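Long-range contact in lipase aflb (PDB 6IDY), which probably hydrolyses ester bonds of lipids such as triacylglycerols: residues I259-H264 against A329-S334. Sequence-based numbering, arbitrary orientation.
Sequences ISPDFH and ASAILS
F263 carries most of the apolar packing between the two loops, its ring held between L333 on one face and P261 on the opposite one. L333 CG stands 4.0 Å from the centroid of the F263 ring and 27° off its normal, which makes this a CH-pi contact over the face. Both methyls of L333 spread across the same ring, CD1 by CE2 and CZ, CD2 by CG, and the two side chains cross at about a right angle. On the far face P261 CB, from the same loop, lies 3.4 Å above the ring plane, displaced toward the rim. The ring edge meets backbone: A331 O is 3.3 Å from F263 CD2, near the ring plane. Next to it P261 CG touches A331 CB at 3.7 Å, and A331 CA makes a 3.2 Å CA-H...O contact with P261 O.

The polar join is S330. With OG anti to the backbone N (chi1 -170°), S330 OG accepts a hydrogen bond from H264 N (3.0 Å, 150° at the hydrogen) and donates one to G265 O, so one loop uses both roles of the hydroxyl. S330 opens a type I turn's central pair, and I332 N closes that turn onto A329 O. D262, though buried, adds little, with CB near S330 OG and OD2 bound by Q288; toward solvent the packing thins, for of the H264 side chain CB reaches S330 OG at 3.6 Å while the partly exposed imidazole leads away to stack on W290.

With Q240 of helix 235-245 and T312 of strand 310-314 also touching F263, loops following neighbouring parallel strands, 253-259 and 310-314, thus meet at the C-terminal edge of the central sheet, a loop-to-loop packing consistent with the alpha/beta-hydrolase fold of lipases.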
loop_
_atom_site.group_PDB
_atom_site.type_symbol
_atom_site.label_atom_id
_atom_site.label_comp_id
_atom_site.label_asym_id
_atom_site.label_seq_id
_atom_site.Cartn_x
_atom_site.Cartn_y
_atom_site.Cartn_z
ATOM N N ILE A 259 3.397 5.690 -2.039
ATOM C CA ILE A 259 3.483 4.881 -3.262
ATOM C C ILE A 259 2.065 4.608 -3.756
ATOM O O ILE A 259 1.240 4.091 -2.995
ATOM C CB ILE A 259 4.281 3.565 -3.017
ATOM C CG1 ILE A 259 5.620 3.813 -2.237
ATOM C CG2 ILE A 259 4.496 2.781 -4.312
ATOM C CD1 ILE A 259 6.705 4.772 -2.913
ATOM N N SER A 260 1.782 4.988 -5.025
ATOM C CA SER A 260 0.480 4.841 -5.706
ATOM C C SER A 260 -0.674 5.299 -4.797
ATOM O O SER A 260 -1.619 4.527 -4.593
ATOM C CB SER A 260 0.268 3.390 -6.150
ATOM O OG SER A 260 1.283 2.979 -7.047
ATOM N N PRO A 261 -0.612 6.515 -4.192
ATOM C CA PRO A 261 -1.695 6.914 -3.285
ATOM C C PRO A 261 -2.940 7.385 -4.008
ATOM O O PRO A 261 -2.851 8.071 -5.019
ATOM C CB PRO A 261 -1.061 8.029 -2.466
ATOM C CG PRO A 261 -0.098 8.671 -3.423
ATOM C CD PRO A 261 0.405 7.589 -4.315
ATOM N N ASP A 262 -4.109 7.027 -3.474
ATOM C CA ASP A 262 -5.378 7.437 -4.067
ATOM C C ASP A 262 -6.042 8.479 -3.174
ATOM O O ASP A 262 -7.118 8.247 -2.622
ATOM C CB ASP A 262 -6.268 6.213 -4.368
ATOM C CG ASP A 262 -6.673 5.376 -3.174
ATOM O OD1 ASP A 262 -5.833 5.188 -2.261
ATOM O OD2 ASP A 262 -7.824 4.901 -3.154
ATOM N N PHE A 263 -5.395 9.655 -3.047
ATOM C CA PHE A 263 -5.872 10.761 -2.199
ATOM C C PHE A 263 -7.221 11.318 -2.617
ATOM O O PHE A 263 -7.853 12.020 -1.825
ATOM C CB PHE A 263 -4.831 11.885 -2.073
ATOM C CG PHE A 263 -3.549 11.474 -1.392
ATOM C CD1 PHE A 263 -3.554 11.024 -0.076
ATOM C CD2 PHE A 263 -2.329 11.589 -2.047
ATOM C CE1 PHE A 263 -2.363 10.658 0.558
ATOM C CE2 PHE A 263 -1.135 11.274 -1.392
ATOM C CZ PHE A 263 -1.161 10.785 -0.106
ATOM N N HIS A 264 -7.682 10.983 -3.838
ATOM C CA HIS A 264 -9.003 11.376 -4.319
ATOM C C HIS A 264 -9.786 10.114 -4.700
ATOM O O HIS A 264 -10.820 10.198 -5.346
ATOM C CB HIS A 264 -8.909 12.339 -5.522
ATOM C CG HIS A 264 -10.079 13.282 -5.628
ATOM N ND1 HIS A 264 -11.391 12.836 -5.509
ATOM C CD2 HIS A 264 -10.098 14.611 -5.868
ATOM C CE1 HIS A 264 -12.153 13.908 -5.655
ATOM N NE2 HIS A 264 -11.419 14.999 -5.861
ATOM N N ALA A 329 -4.660 13.883 -11.401
ATOM C CA ALA A 329 -4.195 12.614 -10.818
ATOM C C ALA A 329 -4.528 12.498 -9.334
ATOM O O ALA A 329 -4.318 13.444 -8.572
ATOM C CB ALA A 329 -2.693 12.433 -11.044
ATOM N N SER A 330 -5.095 11.343 -8.938
ATOM C CA SER A 330 -5.528 11.059 -7.569
ATOM C C SER A 330 -4.405 11.185 -6.536
ATOM O O SER A 330 -4.662 11.499 -5.373
ATOM C CB SER A 330 -6.137 9.665 -7.494
ATOM O OG SER A 330 -6.764 9.494 -6.238
ATOM N N ALA A 331 -3.171 10.940 -6.965
ATOM C CA ALA A 331 -1.998 10.974 -6.102
ATOM C C ALA A 331 -1.509 12.361 -5.739
ATOM O O ALA A 331 -0.733 12.493 -4.801
ATOM C CB ALA A 331 -0.881 10.190 -6.752
ATOM N N ILE A 332 -1.945 13.391 -6.467
ATOM C CA ILE A 332 -1.468 14.755 -6.257
ATOM C C ILE A 332 -1.974 15.376 -4.957
ATOM O O ILE A 332 -3.168 15.352 -4.675
ATOM C CB ILE A 332 -1.771 15.663 -7.494
ATOM C CG1 ILE A 332 -0.971 15.195 -8.741
ATOM C CG2 ILE A 332 -1.524 17.169 -7.192
ATOM C CD1 ILE A 332 -1.431 15.844 -10.111
ATOM N N LEU A 333 -1.044 15.947 -4.183
ATOM C CA LEU A 333 -1.362 16.738 -3.006
ATOM C C LEU A 333 -0.895 18.150 -3.279
ATOM O O LEU A 333 0.157 18.360 -3.896
ATOM C CB LEU A 333 -0.704 16.216 -1.716
ATOM C CG LEU A 333 -1.304 14.946 -1.088
ATOM C CD1 LEU A 333 -0.552 14.561 0.167
ATOM C CD2 LEU A 333 -2.806 15.096 -0.784
ATOM N N SER A 334 -1.680 19.121 -2.832
ATOM C CA SER A 334 -1.295 20.525 -2.927
ATOM C C SER A 334 -0.409 20.797 -1.710
ATOM O O SER A 334 -0.236 19.909 -0.863
ATOM C CB SER A 334 -2.530 21.422 -2.905
ATOM O OG SER A 334 -3.140 21.434 -4.183
#